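Local structure of ESSC (Geobacillus thermodenitrificans, 5FWH) at residues E92-Y98 against V178-V184; T118-F123 against C163-F168. The protein forms the N-terminal forkhead-associated part of EssC, an FtsK/SpoIIIE-type ATPase component of the bacterial type VII secretion apparatus, probably serving protein-protein contacts. One frame throughout, in Å; residues are numbered along the deposited sequence.

Contact 1: residues E92-Y98 against V178-V184; sequences EQRKYVY and VTSSEEV
The phenol ring of Y96 (chi1 m, chi2 86°) lies beneath V184, whose CB sits 3.9 Å from the ring centroid in a CH-pi contact. Behind this overlap, strands 94-98 and 178-180 pair within one sheet of the forkhead-associated beta sandwich, antiparallel, with 158° between their N-to-C directions and axes 4.9 Å apart. R94 and S180 form one hydrogen-bonded pair (R94 N to S180 O 3.0 Å, S180 N to R94 O 3.1 Å); Y96 and V178 form the next (Y96 N to V178 O 3.1 Å, V178 N to Y96 O 3.0 Å). Non-hydrogen-bonded K95 and T179 lie between, side chains on the other face. S181 leaves the extended conformation (phi/psi -77/-11°), and E182-V184, extended again, return over the Y96 face: Y96 OH donates to E183 OE1 at a very short 2.4 Å and accepts from V184 N at 3.1 Å. A water joins Y98 OH (2.6 Å) to V184 O (3.0 Å). Strand 175-180 thus lies between strands 94-99 and 166-170, while strand 189-190 flanks 94-99 beyond.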
ATOM      1  N   GLU A  92       0.117   1.507  13.827  1.00 64.96           N
ATOM      2  CA  GLU A  92      -1.308   1.689  13.915  1.00 62.35           C
ATOM      3  C   GLU A  92      -1.928   2.139  12.596  1.00 59.82           C
ATOM      4  O   GLU A  92      -1.405   2.986  11.894  1.00 58.12           O
ATOM      5  CB  GLU A  92      -1.621   2.704  14.993  1.00 65.96           C
ATOM      6  CG  GLU A  92      -3.114   2.817  15.334  1.00 70.62           C
ATOM      7  CD  GLU A  92      -3.434   3.878  16.406  1.00 75.66           C
ATOM      8  OE1 GLU A  92      -2.522   4.442  17.054  1.00 80.94           O
ATOM      9  OE2 GLU A  92      -4.625   4.161  16.598  1.00 79.21           O
ATOM     10  N   GLN A  93      -3.093   1.589  12.306  1.00 57.26           N
ATOM     11  CA  GLN A  93      -3.771   1.817  11.045  1.00 58.79           C
ATOM     12  C   GLN A  93      -5.242   1.765  11.263  1.00 59.13           C
ATOM     13  O   GLN A  93      -5.691   0.904  12.035  1.00 57.53           O
ATOM     14  CB  GLN A  93      -3.341   0.724  10.044  1.00 59.55           C
ATOM     15  CG  GLN A  93      -1.957   0.971   9.423  1.00 58.67           C
ATOM     16  CD  GLN A  93      -1.726   0.096   8.187  1.00 63.68           C
ATOM     17  OE1 GLN A  93      -1.498  -1.109   8.316  1.00 67.54           O
ATOM     18  NE2 GLN A  93      -1.802   0.691   6.984  1.00 62.85           N
ATOM     19  N   ARG A  94      -5.973   2.677  10.586  1.00 60.68           N
ATOM     20  CA  ARG A  94      -7.443   2.764  10.652  1.00 63.72           C
ATOM     21  C   ARG A  94      -8.228   2.658   9.335  1.00 61.08           C
ATOM     22  O   ARG A  94      -7.706   2.974   8.234  1.00 51.51           O
ATOM     23  CB  ARG A  94      -7.878   4.027  11.392  1.00 72.10           C
ATOM     24  CG  ARG A  94      -7.353   5.348  10.840  1.00 75.45           C
ATOM     25  CD  ARG A  94      -7.748   6.492  11.790  1.00 83.31           C
ATOM     26  NE  ARG A  94      -7.702   6.113  13.218  1.00 86.53           N
ATOM     27  CZ  ARG A  94      -6.764   6.447  14.122  1.00 88.69           C
ATOM     28  NH1 ARG A  94      -5.726   7.233  13.833  1.00 89.35           N
ATOM     29  NH2 ARG A  94      -6.875   5.972  15.357  1.00 90.44           N
ATOM     30  N   LYS A  95      -9.508   2.290   9.511  1.00 59.30           N
ATOM     31  CA  LYS A  95     -10.377   1.754   8.479  1.00 60.37           C
ATOM     32  C   LYS A  95     -11.671   2.544   8.408  1.00 58.25           C
ATOM     33  O   LYS A  95     -12.431   2.636   9.388  1.00 60.14           O
ATOM     34  CB  LYS A  95     -10.658   0.267   8.750  1.00 67.99           C
ATOM     35  CG  LYS A  95     -11.058  -0.502   7.492  1.00 73.99           C
ATOM     36  CD  LYS A  95     -11.111  -2.012   7.661  1.00 77.72           C
ATOM     37  CE  LYS A  95     -12.406  -2.442   8.313  1.00 81.45           C
ATOM     38  NZ  LYS A  95     -13.608  -2.125   7.493  1.00 83.35           N
ATOM     39  N   TYR A  96     -11.918   3.117   7.236  1.00 49.12           N
ATOM     40  CA  TYR A  96     -13.062   3.922   6.969  1.00 46.89           C
ATOM     41  C   TYR A  96     -13.863   3.168   5.961  1.00 46.01           C
ATOM     42  O   TYR A  96     -13.275   2.599   5.066  1.00 42.86           O
ATOM     43  CB  TYR A  96     -12.606   5.195   6.280  1.00 49.34           C
ATOM     44  CG  TYR A  96     -11.749   6.062   7.091  1.00 51.21           C
ATOM     45  CD1 TYR A  96     -10.402   5.857   7.137  1.00 51.74           C
ATOM     46  CD2 TYR A  96     -12.314   7.107   7.833  1.00 55.29           C
ATOM     47  CE1 TYR A  96      -9.615   6.640   7.918  1.00 55.90           C
ATOM     48  CE2 TYR A  96     -11.535   7.906   8.603  1.00 58.78           C
ATOM     49  CZ  TYR A  96     -10.189   7.668   8.642  1.00 57.82           C
ATOM     50  OH  TYR A  96      -9.409   8.466   9.407  1.00 61.44           O
ATOM     51  N   VAL A  97     -15.169   3.238   6.018  1.00 46.63           N
ATOM     52  CA  VAL A  97     -15.981   2.602   4.986  1.00 46.88           C
ATOM     53  C   VAL A  97     -16.925   3.633   4.499  1.00 45.55           C
ATOM     54  O   VAL A  97     -17.561   4.281   5.266  1.00 48.92           O
ATOM     55  CB  VAL A  97     -16.739   1.346   5.462  1.00 49.35           C
ATOM     56  CG1 VAL A  97     -17.538   0.721   4.313  1.00 49.29           C
ATOM     57  CG2 VAL A  97     -15.733   0.346   6.001  1.00 50.47           C
ATOM     58  N   TYR A  98     -16.952   3.816   3.195  1.00 44.88           N
ATOM     59  CA  TYR A  98     -17.834   4.769   2.558  1.00 45.04           C
ATOM     60  C   TYR A  98     -18.882   4.086   1.730  1.00 47.96           C
ATOM     61  O   TYR A  98     -18.583   3.108   0.999  1.00 47.07           O
ATOM     62  CB  TYR A  98     -17.029   5.713   1.638  1.00 43.54           C
ATOM     63  CG  TYR A  98     -15.922   6.427   2.426  1.00 43.91           C
ATOM     64  CD1 TYR A  98     -16.217   7.460   3.355  1.00 46.30           C
ATOM     65  CD2 TYR A  98     -14.615   6.017   2.307  1.00 43.47           C
ATOM     66  CE1 TYR A  98     -15.206   8.086   4.082  1.00 46.15           C
ATOM     67  CE2 TYR A  98     -13.605   6.653   3.012  1.00 46.06           C
ATOM     68  CZ  TYR A  98     -13.924   7.662   3.917  1.00 46.91           C
ATOM     69  OH  TYR A  98     -12.856   8.224   4.571  1.00 51.99           O
ATOM     70  N   VAL A 178     -11.314   1.923   2.897  1.00 35.40           N
ATOM     71  CA  VAL A 178     -10.004   2.526   2.783  1.00 36.82           C
ATOM     72  C   VAL A 178      -9.189   2.359   4.044  1.00 37.73           C
ATOM     73  O   VAL A 178      -9.690   2.717   5.079  1.00 42.29           O
ATOM     74  CB  VAL A 178     -10.167   4.025   2.524  1.00 36.94           C
ATOM     75  CG1 VAL A 178      -8.783   4.688   2.390  1.00 35.47           C
ATOM     76  CG2 VAL A 178     -11.048   4.181   1.308  1.00 37.58           C
ATOM     77  N   THR A 179      -7.975   1.795   4.001  1.00 37.81           N
ATOM     78  CA  THR A 179      -7.187   1.647   5.238  1.00 43.05           C
ATOM     79  C   THR A 179      -5.930   2.441   5.050  1.00 42.32           C
ATOM     80  O   THR A 179      -5.382   2.456   3.959  1.00 41.17           O
ATOM     81  CB  THR A 179      -6.890   0.190   5.579  1.00 45.48           C
ATOM     82  OG1 THR A 179      -8.152  -0.455   5.660  1.00 50.62           O
ATOM     83  CG2 THR A 179      -6.186   0.057   6.929  1.00 48.99           C
ATOM     84  N   SER A 180      -5.505   3.092   6.119  1.00 40.83           N
ATOM     85  CA  SER A 180      -4.505   4.120   6.040  1.00 42.46           C
ATOM     86  C   SER A 180      -3.873   4.286   7.384  1.00 46.48           C
ATOM     87  O   SER A 180      -4.537   4.215   8.395  1.00 47.64           O
ATOM     88  CB  SER A 180      -5.149   5.450   5.723  1.00 42.56           C
ATOM     89  OG  SER A 180      -4.174   6.445   5.569  1.00 42.61           O
ATOM     90  N   SER A 181      -2.600   4.612   7.373  1.00 50.89           N
ATOM     91  CA  SER A 181      -1.915   5.034   8.582  1.00 55.94           C
ATOM     92  C   SER A 181      -2.227   6.460   8.984  1.00 58.20           C
ATOM     93  O   SER A 181      -1.887   6.813  10.067  1.00 59.57           O
ATOM     94  CB  SER A 181      -0.390   4.789   8.501  1.00 56.68           C
ATOM     95  OG  SER A 181       0.074   4.692   7.159  1.00 60.58           O
ATOM     96  N   GLU A 182      -2.878   7.268   8.155  1.00 58.83           N
ATOM     97  CA  GLU A 182      -3.315   8.604   8.590  1.00 63.76           C
ATOM     98  C   GLU A 182      -4.818   8.649   8.522  1.00 63.61           C
ATOM     99  O   GLU A 182      -5.414   7.810   7.829  1.00 57.09           O
ATOM    100  CB  GLU A 182      -2.789   9.677   7.665  1.00 69.19           C
ATOM    101  CG  GLU A 182      -1.450   9.370   7.034  1.00 74.34           C
ATOM    102  CD  GLU A 182      -0.817  10.581   6.356  1.00 80.85           C
ATOM    103  OE1 GLU A 182      -1.489  11.636   6.222  1.00 83.60           O
ATOM    104  OE2 GLU A 182       0.372  10.482   5.954  1.00 87.88           O
ATOM    105  N   GLU A 183      -5.430   9.626   9.207  1.00 63.18           N
ATOM    106  CA  GLU A 183      -6.838   9.933   8.980  1.00 63.61           C
ATOM    107  C   GLU A 183      -7.042  10.305   7.465  1.00 60.98           C
ATOM    108  O   GLU A 183      -6.221  11.008   6.806  1.00 62.48           O
ATOM    109  CB  GLU A 183      -7.415  11.024   9.934  1.00 69.94           C
ATOM    110  CG  GLU A 183      -7.766  10.584  11.373  1.00 74.23           C
ATOM    111  CD  GLU A 183      -9.264  10.680  11.739  1.00 79.53           C
ATOM    112  OE1 GLU A 183     -10.109   9.956  11.157  1.00 82.80           O
ATOM    113  OE2 GLU A 183      -9.628  11.479  12.631  1.00 79.48           O
ATOM    114  N   VAL A 184      -8.104   9.753   6.908  1.00 53.98           N
ATOM    115  CA  VAL A 184      -8.441   9.971   5.533  1.00 52.55           C
ATOM    116  C   VAL A 184      -9.384  11.161   5.498  1.00 52.34           C
ATOM    117  O   VAL A 184     -10.269  11.259   6.320  1.00 51.98           O
ATOM    118  CB  VAL A 184      -9.169   8.743   5.003  1.00 51.57           C
ATOM    119  CG1 VAL A 184      -9.688   8.989   3.614  1.00 49.87           C
ATOM    120  CG2 VAL A 184      -8.186   7.586   4.993  1.00 53.46           C
TER
HETATM  121  O   HOH W   1      -3.030   0.201   4.819  1.00 40.41           O
HETATM  122  O   HOH W   2     -13.126  10.403   5.926  1.00 61.87           O

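Contact 2: residues T118-F123 against C163-F168; sequences TTNARF and CPYMQF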
ATOM      1  N   THR A 118      -5.453  12.808  -0.683  1.00 59.42           N
ATOM      2  CA  THR A 118      -4.210  12.179  -0.313  1.00 60.20           C
ATOM      3  C   THR A 118      -3.078  12.672  -1.219  1.00 61.66           C
ATOM      4  O   THR A 118      -3.269  12.917  -2.422  1.00 61.39           O
ATOM      5  CB  THR A 118      -4.300  10.627  -0.377  1.00 59.81           C
ATOM      6  OG1 THR A 118      -3.000  10.045  -0.331  1.00 61.46           O
ATOM      7  CG2 THR A 118      -5.008  10.114  -1.686  1.00 59.17           C
ATOM      8  N   THR A 119      -1.904  12.791  -0.615  1.00 60.87           N
ATOM      9  CA  THR A 119      -0.673  13.021  -1.340  1.00 65.25           C
ATOM     10  C   THR A 119      -0.015  11.684  -1.658  1.00 65.11           C
ATOM     11  O   THR A 119       1.076  11.682  -2.160  1.00 62.25           O
ATOM     12  CB  THR A 119       0.324  13.864  -0.512  1.00 70.23           C
ATOM     13  OG1 THR A 119       0.848  13.090   0.576  1.00 73.38           O
ATOM     14  CG2 THR A 119      -0.333  15.111   0.029  1.00 71.58           C
ATOM     15  N   ASN A 120      -0.675  10.552  -1.359  1.00 65.46           N
ATOM     16  CA  ASN A 120      -0.099   9.196  -1.579  1.00 66.81           C
ATOM     17  C   ASN A 120      -0.436   8.477  -2.883  1.00 62.58           C
ATOM     18  O   ASN A 120       0.245   7.513  -3.222  1.00 63.08           O
ATOM     19  CB  ASN A 120      -0.520   8.220  -0.452  1.00 68.55           C
ATOM     20  CG  ASN A 120      -0.278   8.768   0.929  1.00 71.28           C
ATOM     21  OD1 ASN A 120      -1.135   8.642   1.808  1.00 73.40           O
ATOM     22  ND2 ASN A 120       0.876   9.410   1.126  1.00 72.49           N
ATOM     23  N   ALA A 121      -1.488   8.910  -3.576  1.00 57.13           N
ATOM     24  CA  ALA A 121      -2.054   8.174  -4.700  1.00 54.83           C
ATOM     25  C   ALA A 121      -2.736   9.153  -5.602  1.00 55.33           C
ATOM     26  O   ALA A 121      -3.179  10.162  -5.153  1.00 56.63           O
ATOM     27  CB  ALA A 121      -3.105   7.186  -4.179  1.00 53.62           C
ATOM     28  N   ARG A 122      -2.887   8.809  -6.857  1.00 54.21           N
ATOM     29  CA  ARG A 122      -3.670   9.589  -7.733  1.00 53.81           C
ATOM     30  C   ARG A 122      -4.301   8.639  -8.734  1.00 46.90           C
ATOM     31  O   ARG A 122      -3.597   8.098  -9.560  1.00 47.64           O
ATOM     32  CB  ARG A 122      -2.766  10.666  -8.419  1.00 58.11           C
ATOM     33  CG  ARG A 122      -3.342  11.301  -9.678  1.00 63.54           C
ATOM     34  CD  ARG A 122      -2.391  12.345 -10.284  1.00 70.47           C
ATOM     35  NE  ARG A 122      -2.337  13.507  -9.408  1.00 74.38           N
ATOM     36  CZ  ARG A 122      -3.270  14.465  -9.352  1.00 78.28           C
ATOM     37  NH1 ARG A 122      -4.347  14.444 -10.136  1.00 83.58           N
ATOM     38  NH2 ARG A 122      -3.139  15.456  -8.487  1.00 79.92           N
ATOM     39  N   PHE A 123      -5.619   8.540  -8.738  1.00 42.20           N
ATOM     40  CA  PHE A 123      -6.282   7.632  -9.670  1.00 42.78           C
ATOM     41  C   PHE A 123      -7.761   7.921  -9.624  1.00 42.18           C
ATOM     42  O   PHE A 123      -8.183   8.656  -8.784  1.00 42.10           O
ATOM     43  CB  PHE A 123      -5.958   6.143  -9.317  1.00 39.42           C
ATOM     44  CG  PHE A 123      -6.452   5.688  -7.949  1.00 38.67           C
ATOM     45  CD1 PHE A 123      -7.732   5.104  -7.792  1.00 36.14           C
ATOM     46  CD2 PHE A 123      -5.609   5.732  -6.826  1.00 38.33           C
ATOM     47  CE1 PHE A 123      -8.206   4.684  -6.557  1.00 34.22           C
ATOM     48  CE2 PHE A 123      -6.078   5.237  -5.571  1.00 34.85           C
ATOM     49  CZ  PHE A 123      -7.378   4.766  -5.438  1.00 33.99           C
ATOM     50  N   CYS A 163      -1.256   1.544  -2.714  1.00 39.54           N
ATOM     51  CA  CYS A 163      -0.055   2.366  -2.922  1.00 46.38           C
ATOM     52  C   CYS A 163       0.667   2.494  -1.536  1.00 47.63           C
ATOM     53  O   CYS A 163       0.042   2.276  -0.532  1.00 45.99           O
ATOM     54  CB  CYS A 163      -0.504   3.750  -3.415  1.00 47.37           C
ATOM     55  SG  CYS A 163      -1.824   4.389  -2.389  1.00 64.08           S
ATOM     56  N   PRO A 164       1.937   2.918  -1.476  1.00 49.51           N
ATOM     57  CA  PRO A 164       2.524   3.204  -0.140  1.00 53.29           C
ATOM     58  C   PRO A 164       1.617   3.908   0.831  1.00 50.77           C
ATOM     59  O   PRO A 164       1.060   5.015   0.590  1.00 48.30           O
ATOM     60  CB  PRO A 164       3.770   4.025  -0.467  1.00 53.43           C
ATOM     61  CG  PRO A 164       4.223   3.298  -1.678  1.00 53.59           C
ATOM     62  CD  PRO A 164       2.978   3.030  -2.504  1.00 51.49           C
ATOM     63  N   TYR A 165       1.439   3.155   1.911  1.00 52.98           N
ATOM     64  CA  TYR A 165       0.654   3.494   3.118  1.00 47.19           C
ATOM     65  C   TYR A 165      -0.875   3.395   3.024  1.00 44.51           C
ATOM     66  O   TYR A 165      -1.535   3.642   3.996  1.00 38.70           O
ATOM     67  CB  TYR A 165       1.103   4.823   3.720  1.00 50.97           C
ATOM     68  CG  TYR A 165       2.573   5.100   3.661  1.00 50.64           C
ATOM     69  CD1 TYR A 165       3.454   4.295   4.298  1.00 53.61           C
ATOM     70  CD2 TYR A 165       3.069   6.166   2.915  1.00 53.43           C
ATOM     71  CE1 TYR A 165       4.808   4.531   4.219  1.00 56.04           C
ATOM     72  CE2 TYR A 165       4.419   6.421   2.826  1.00 54.07           C
ATOM     73  CZ  TYR A 165       5.283   5.591   3.479  1.00 55.95           C
ATOM     74  OH  TYR A 165       6.617   5.785   3.393  1.00 60.40           O
HETATM   75  N   MSE A 166      -1.475   3.021   1.903  1.00 42.00           N
HETATM   76  CA  MSE A 166      -2.957   2.949   1.869  1.00 42.41           C
HETATM   77  C   MSE A 166      -3.502   1.683   1.188  1.00 39.17           C
HETATM   78  O   MSE A 166      -2.835   1.130   0.369  1.00 39.77           O
HETATM   79  CB  MSE A 166      -3.353   4.229   1.144  1.00 45.81           C
HETATM   80  CG  MSE A 166      -3.270   5.585   1.945  1.00 49.92           C
HETATM   81 SE   MSE A 166      -4.254   6.876   0.803  1.00 65.46          SE
HETATM   82  CE  MSE A 166      -5.975   6.762   1.730  1.00 54.72           C
ATOM     83  N   GLN A 167      -4.716   1.253   1.500  1.00 39.29           N
ATOM     84  CA  GLN A 167      -5.415   0.188   0.754  1.00 40.46           C
ATOM     85  C   GLN A 167      -6.843   0.524   0.536  1.00 37.82           C
ATOM     86  O   GLN A 167      -7.465   1.123   1.417  1.00 35.53           O
ATOM     87  CB  GLN A 167      -5.448  -1.067   1.538  1.00 45.95           C
ATOM     88  CG  GLN A 167      -4.102  -1.602   1.858  1.00 49.88           C
ATOM     89  CD  GLN A 167      -4.242  -2.608   2.969  1.00 55.30           C
ATOM     90  OE1 GLN A 167      -3.645  -2.448   4.067  1.00 54.46           O
ATOM     91  NE2 GLN A 167      -5.113  -3.627   2.718  1.00 54.85           N
ATOM     92  N   PHE A 168      -7.356   0.160  -0.650  1.00 34.33           N
ATOM     93  CA  PHE A 168      -8.732   0.409  -1.083  1.00 34.92           C
ATOM     94  C   PHE A 168      -9.335  -0.901  -1.500  1.00 38.06           C
ATOM     95  O   PHE A 168      -8.727  -1.609  -2.317  1.00 36.06           O
ATOM     96  CB  PHE A 168      -8.789   1.340  -2.272  1.00 35.87           C
ATOM     97  CG  PHE A 168      -8.064   2.656  -2.061  1.00 35.03           C
ATOM     98  CD1 PHE A 168      -6.696   2.721  -2.203  1.00 37.63           C
ATOM     99  CD2 PHE A 168      -8.761   3.796  -1.785  1.00 35.43           C
ATOM    100  CE1 PHE A 168      -6.001   3.912  -2.056  1.00 37.65           C
ATOM    101  CE2 PHE A 168      -8.089   4.986  -1.554  1.00 36.62           C
ATOM    102  CZ  PHE A 168      -6.707   5.031  -1.706  1.00 37.61           C
TER
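In this forkhead-associated domain, a beta sandwich, the loop leading from strand 116-117 to strand 123-128 packs against the hairpin of strands 161-163 and 166-170 in the facing sheet. N120 gives up the most surface. Its side chain (chi1 m) reaches over the type II beta turn C163-M166 that joins the two hairpin strands: CB is 3.7 Å from P164 O, ND2 lies at the edge of the Y165 ring, 4.3 Å from CD2, and OD1 is 3.7 Å from SE of M166, a selenomethionine. An ST turn, in which N120 N donates to T118 OG1 at 2.6 Å, bends the loop just ahead of N120; the same OG1 is 3.6 Å from SE of M166. One residue beyond N120, A121 CB rests 3.6 Å from C163 SG, an apolar contact beside the turn.

M166, F168 and F123 follow, almost equally covered. The first two belong to strand 166-170 and point toward the loop, while Q167 between them faces the other way, as expected from the alternation of an extended strand. At F168 the packing becomes aromatic, in the sandwich interior that V108 of strand 105-109 and V178 of strand 175-180 also line. F123, at the start of its strand, takes chi1 p and presents its edge to the face of F168, a T-shaped pair with planes at 88° and centroids 5.0 Å apart, its closest atoms being F123 CZ and F168 CE1 at 3.8 Å.

How the contacts relate
Followed from the N terminus, the chain enters contact 1 at 92-98, passes the first half of contact 2 at 118-123, and reaches its second half at 163-168, closing the inner loop. Only at 178-184 does it return to 92-98, so contact 2 is nested within the loop closed by contact 1. The principle illustrated is a division between in-plane and through-core ties: contact 1 pairs strands within one sheet, whereas contact 2 joins that sheet to the loop entering strand 123-128 of the facing sheet, which also holds strands 105-109 and 131-136. Consecutive strands 166-170 and 175-180 connect them directly, with T179 N 2.7 Å from Q167 O, a probable hydrogen bond, and V178 CG1 packed 3.6 Å from M166 CE.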